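Local coordinates for putative Transcriptional Regulator (Rhodococcus sp., PDB 2IA2), which probably regulates transcription as an IclR-family repressor or activator, pairing a DNA-binding helix-turn-helix domain with a C-terminal domain likely to sense a small-molecule effector, at residues L103-I115 with V224-Y236. Sequence-based numbering, arbitrary orientation.
Sequences LSHKVHESSSVSI and VAAVNISTPAARY
Glu109 sends its carboxylate into the turn after strand 224-232, where OE2 is gripped by two donors. Tyr236 OH gives it a 2.6 Å bond from the anti side, and Arg235 NE reaches its syn lone pair at 2.8 Å in a salt bridge. Carboxylate and phenol ring stand nearly perpendicular, 78° apart, OE2 lying at the ring edge. A bend at chi2 (-59°) turns the carboxylate, and OE1 takes a weak bond from Thr231 OG1. OE1 also pairs with Arg131, a second cation that probably keeps the acid ionised. Replaced by an alanine, this residue would probably leave Arg235 and Arg131 close together without their shared counter-charge and the Tyr236 hydroxyl without its acceptor.

Behind the carboxylate, Glu109 CB packs on Ile229 CG2 at 3.7 Å, while Ile229 CG1 meets Leu103 CD2 at 3.9 Å, tying helix 92-107 to the sheet. Strands 110-117 and 223-232 are antiparallel neighbours at the middle of the six-stranded sheet of the GAF-like IclR C-terminal domain. Their pairing is regular at Ser114 and Ala226, joined by reciprocal N-H to O bonds; Asn228 N donates to Ser112 O, while the return from Ser112 N is divided between O and OD1 of Asn228, both weak. Val113 and Val227 share a face with Ile229, and helix 246-264 covers Val227 and Ile229 there; on the other face Ser114, Ala226 and Asn228 touch Met150 of helix 149-156.

One water is shared by Ser110 OG, Ser112 OG and Asn228 OD1; another takes the place of a direct Ser110 N to Ser230 O bond and also donates to Glu109 OE1. The loop before the strand is fastened by Ser104 OG, which donates to Glu109 O at 2.6 Å in the carbonyl plane.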
loop_
_atom_site.group_PDB
_atom_site.type_symbol
_atom_site.label_atom_id
_atom_site.label_comp_id
_atom_site.label_asym_id
_atom_site.label_seq_id
_atom_site.Cartn_x
_atom_site.Cartn_y
_atom_site.Cartn_z
ATOM N N LEU A 103 13.657 -11.569 12.921
ATOM C CA LEU A 103 14.692 -11.013 13.780
ATOM C C LEU A 103 14.735 -11.799 15.102
ATOM O O LEU A 103 15.751 -12.333 15.484
ATOM C CB LEU A 103 14.437 -9.511 14.047
ATOM C CG LEU A 103 15.447 -8.838 14.998
ATOM C CD1 LEU A 103 16.943 -9.040 14.487
ATOM C CD2 LEU A 103 15.152 -7.352 15.266
ATOM N N SER A 104 13.610 -11.863 15.792
ATOM C CA SER A 104 13.516 -12.589 17.051
ATOM C C SER A 104 13.977 -14.025 16.984
ATOM O O SER A 104 14.625 -14.525 17.913
ATOM C CB SER A 104 12.147 -12.465 17.676
ATOM O OG SER A 104 12.075 -11.214 18.391
ATOM N N HIS A 105 13.678 -14.678 15.878
ATOM C CA HIS A 105 14.054 -16.072 15.701
ATOM C C HIS A 105 15.537 -16.179 15.432
ATOM O O HIS A 105 16.153 -17.171 15.810
ATOM C CB HIS A 105 13.270 -16.754 14.572
ATOM C CG HIS A 105 13.691 -18.171 14.349
ATOM N ND1 HIS A 105 13.445 -19.178 15.268
ATOM C CD2 HIS A 105 14.423 -18.741 13.353
ATOM C CE1 HIS A 105 13.993 -20.307 14.842
ATOM N NE2 HIS A 105 14.582 -20.070 13.677
ATOM N N LYS A 106 16.117 -15.169 14.792
ATOM C CA LYS A 106 17.551 -15.164 14.526
ATOM C C LYS A 106 18.407 -14.941 15.800
ATOM O O LYS A 106 19.365 -15.647 16.023
ATOM C CB LYS A 106 17.892 -14.110 13.458
ATOM C CG LYS A 106 19.329 -14.131 13.074
ATOM C CD LYS A 106 19.635 -12.927 12.289
ATOM C CE LYS A 106 20.967 -13.101 11.625
ATOM N NZ LYS A 106 21.369 -11.804 11.003
ATOM N N VAL A 107 18.061 -13.948 16.613
ATOM C CA VAL A 107 18.871 -13.572 17.783
ATOM C C VAL A 107 18.328 -14.073 19.129
ATOM O O VAL A 107 19.001 -13.924 20.167
ATOM C CB VAL A 107 19.098 -12.007 17.841
ATOM C CG1 VAL A 107 19.682 -11.494 16.499
ATOM C CG2 VAL A 107 17.802 -11.224 18.248
ATOM N N HIS A 108 17.136 -14.673 19.105
ATOM C CA HIS A 108 16.485 -15.258 20.278
ATOM C C HIS A 108 16.282 -14.253 21.386
ATOM O O HIS A 108 16.618 -14.523 22.570
ATOM C CB HIS A 108 17.275 -16.475 20.817
ATOM C CG HIS A 108 17.490 -17.524 19.781
ATOM N ND1 HIS A 108 16.439 -18.205 19.202
ATOM C CD2 HIS A 108 18.612 -17.933 19.144
ATOM C CE1 HIS A 108 16.912 -19.022 18.277
ATOM N NE2 HIS A 108 18.227 -18.877 18.221
ATOM N N GLU A 109 15.759 -13.092 20.995
ATOM C CA GLU A 109 15.491 -11.991 21.924
ATOM C C GLU A 109 14.196 -11.315 21.468
ATOM O O GLU A 109 13.871 -11.290 20.274
ATOM C CB GLU A 109 16.638 -10.958 21.972
ATOM C CG GLU A 109 18.052 -11.424 22.405
ATOM C CD GLU A 109 18.100 -12.048 23.812
ATOM O OE1 GLU A 109 17.200 -11.791 24.661
ATOM O OE2 GLU A 109 19.053 -12.811 24.065
ATOM N N SER A 110 13.497 -10.722 22.425
ATOM C CA SER A 110 12.321 -9.884 22.163
ATOM C C SER A 110 12.623 -8.689 21.206
ATOM O O SER A 110 13.645 -7.991 21.380
ATOM C CB SER A 110 11.794 -9.378 23.533
ATOM O OG SER A 110 11.026 -8.166 23.447
ATOM N N SER A 111 11.755 -8.485 20.198
ATOM C CA SER A 111 11.827 -7.338 19.260
ATOM C C SER A 111 10.431 -6.707 19.189
ATOM O O SER A 111 9.452 -7.433 19.293
ATOM C CB SER A 111 12.329 -7.749 17.874
ATOM O OG SER A 111 11.440 -8.684 17.264
ATOM N N SER A 112 10.359 -5.371 19.073
ATOM C CA SER A 112 9.122 -4.637 19.057
ATOM C C SER A 112 9.198 -3.512 18.066
ATOM O O SER A 112 10.328 -3.056 17.670
ATOM C CB SER A 112 8.883 -3.971 20.407
ATOM O OG SER A 112 8.926 -4.931 21.465
ATOM N N VAL A 113 8.017 -2.974 17.738
ATOM C CA VAL A 113 7.978 -1.719 16.978
ATOM C C VAL A 113 7.089 -0.778 17.766
ATOM O O VAL A 113 6.061 -1.194 18.276
ATOM C CB VAL A 113 7.479 -1.943 15.502
ATOM C CG1 VAL A 113 7.067 -0.615 14.833
ATOM C CG2 VAL A 113 8.547 -2.616 14.665
ATOM N N SER A 114 7.457 0.504 17.839
ATOM C CA SER A 114 6.575 1.488 18.496
ATOM C C SER A 114 6.490 2.761 17.691
ATOM O O SER A 114 7.272 2.994 16.752
ATOM C CB SER A 114 7.074 1.843 19.911
ATOM O OG SER A 114 8.371 2.422 19.797
ATOM N N ILE A 115 5.501 3.581 18.046
ATOM C CA ILE A 115 5.356 4.885 17.440
ATOM C C ILE A 115 5.253 5.894 18.566
ATOM O O ILE A 115 5.055 5.501 19.710
ATOM C CB ILE A 115 4.093 4.931 16.528
ATOM C CG1 ILE A 115 2.830 4.678 17.372
ATOM C CG2 ILE A 115 4.277 3.952 15.348
ATOM C CD1 ILE A 115 1.559 4.945 16.681
ATOM N N VAL A 224 9.051 7.518 11.271
ATOM C CA VAL A 224 7.659 7.274 11.583
ATOM C C VAL A 224 7.498 6.209 12.662
ATOM O O VAL A 224 6.466 6.150 13.296
ATOM C CB VAL A 224 6.860 6.862 10.316
ATOM C CG1 VAL A 224 6.912 8.030 9.283
ATOM C CG2 VAL A 224 7.393 5.531 9.714
ATOM N N ALA A 225 8.512 5.376 12.901
ATOM C CA ALA A 225 8.376 4.338 13.929
ATOM C C ALA A 225 9.778 3.994 14.402
ATOM O O ALA A 225 10.741 4.492 13.820
ATOM C CB ALA A 225 7.662 3.079 13.331
ATOM N N ALA A 226 9.905 3.175 15.445
ATOM C CA ALA A 226 11.204 2.638 15.805
ATOM C C ALA A 226 11.084 1.127 16.008
ATOM O O ALA A 226 10.038 0.656 16.409
ATOM C CB ALA A 226 11.686 3.277 17.062
ATOM N N VAL A 227 12.159 0.382 15.787
ATOM C CA VAL A 227 12.168 -1.061 16.051
ATOM C C VAL A 227 13.267 -1.305 17.108
ATOM O O VAL A 227 14.261 -0.634 17.080
ATOM C CB VAL A 227 12.427 -1.856 14.724
ATOM C CG1 VAL A 227 13.685 -1.315 13.970
ATOM C CG2 VAL A 227 12.520 -3.364 14.980
ATOM N N ASN A 228 13.059 -2.234 18.041
ATOM C CA ASN A 228 14.060 -2.530 19.045
ATOM C C ASN A 228 14.337 -4.005 19.203
ATOM O O ASN A 228 13.637 -4.849 18.629
ATOM C CB ASN A 228 13.725 -1.850 20.413
ATOM C CG ASN A 228 12.889 -2.712 21.351
ATOM O OD1 ASN A 228 12.432 -3.790 20.977
ATOM N ND2 ASN A 228 12.686 -2.235 22.601
ATOM N N ILE A 229 15.411 -4.292 19.940
ATOM C CA ILE A 229 15.633 -5.575 20.596
ATOM C C ILE A 229 15.747 -5.200 22.076
ATOM O O ILE A 229 16.388 -4.226 22.398
ATOM C CB ILE A 229 16.965 -6.223 20.161
ATOM C CG1 ILE A 229 16.929 -6.597 18.670
ATOM C CG2 ILE A 229 17.277 -7.458 21.032
ATOM C CD1 ILE A 229 18.298 -6.876 18.059
ATOM N N SER A 230 15.120 -5.958 22.970
ATOM C CA SER A 230 15.247 -5.685 24.394
ATOM C C SER A 230 15.783 -6.938 25.075
ATOM O O SER A 230 15.376 -8.066 24.740
ATOM C CB SER A 230 13.873 -5.300 24.987
ATOM O OG SER A 230 14.013 -4.719 26.288
ATOM N N THR A 231 16.681 -6.754 26.048
ATOM C CA THR A 231 17.370 -7.906 26.669
ATOM C C THR A 231 17.869 -7.640 28.086
ATOM O O THR A 231 18.240 -6.495 28.412
ATOM C CB THR A 231 18.532 -8.411 25.748
ATOM O OG1 THR A 231 18.922 -9.716 26.167
ATOM C CG2 THR A 231 19.732 -7.466 25.756
ATOM N N PRO A 232 17.862 -8.676 28.955
ATOM C CA PRO A 232 18.526 -8.486 30.257
ATOM C C PRO A 232 19.976 -8.099 30.078
ATOM O O PRO A 232 20.652 -8.604 29.192
ATOM C CB PRO A 232 18.406 -9.882 30.942
ATOM C CG PRO A 232 17.118 -10.408 30.351
ATOM C CD PRO A 232 17.241 -10.011 28.871
ATOM N N ALA A 233 20.442 -7.182 30.898
ATOM C CA ALA A 233 21.849 -6.824 30.867
ATOM C C ALA A 233 22.750 -8.070 31.028
ATOM O O ALA A 233 23.855 -8.133 30.430
ATOM C CB ALA A 233 22.137 -5.778 31.954
ATOM N N ALA A 234 22.303 -9.078 31.791
ATOM C CA ALA A 234 23.165 -10.262 32.068
ATOM C C ALA A 234 23.449 -11.154 30.851
ATOM O O ALA A 234 24.426 -11.914 30.845
ATOM C CB ALA A 234 22.557 -11.095 33.206
ATOM N N ARG A 235 22.632 -11.083 29.800
ATOM C CA ARG A 235 22.846 -11.966 28.640
ATOM C C ARG A 235 23.965 -11.515 27.678
ATOM O O ARG A 235 24.535 -12.352 26.950
ATOM C CB ARG A 235 21.556 -12.085 27.840
ATOM C CG ARG A 235 20.374 -12.622 28.577
ATOM C CD ARG A 235 19.157 -12.808 27.562
ATOM N NE ARG A 235 19.418 -13.907 26.627
ATOM C CZ ARG A 235 19.462 -15.172 27.020
ATOM N NH1 ARG A 235 19.238 -15.491 28.319
ATOM N NH2 ARG A 235 19.710 -16.120 26.134
ATOM N N TYR A 236 24.291 -10.209 27.666
ATOM C CA TYR A 236 25.352 -9.662 26.740
ATOM C C TYR A 236 26.148 -8.542 27.407
ATOM O O TYR A 236 25.564 -7.672 28.041
ATOM C CB TYR A 236 24.710 -9.063 25.448
ATOM C CG TYR A 236 23.802 -10.004 24.693
ATOM C CD1 TYR A 236 22.434 -10.058 24.973
ATOM C CD2 TYR A 236 24.303 -10.852 23.689
ATOM C CE1 TYR A 236 21.609 -10.959 24.335
ATOM C CE2 TYR A 236 23.438 -11.740 22.995
ATOM C CZ TYR A 236 22.112 -11.803 23.352
ATOM O OH TYR A 236 21.265 -12.696 22.688
HETATM O O HOH W 1 21.651 -14.025 20.356
HETATM O O HOH W 2 14.796 -10.668 24.991
HETATM O O HOH W 3 19.684 -15.478 23.623
HETATM O O HOH W 4 11.132 -5.531 22.653
#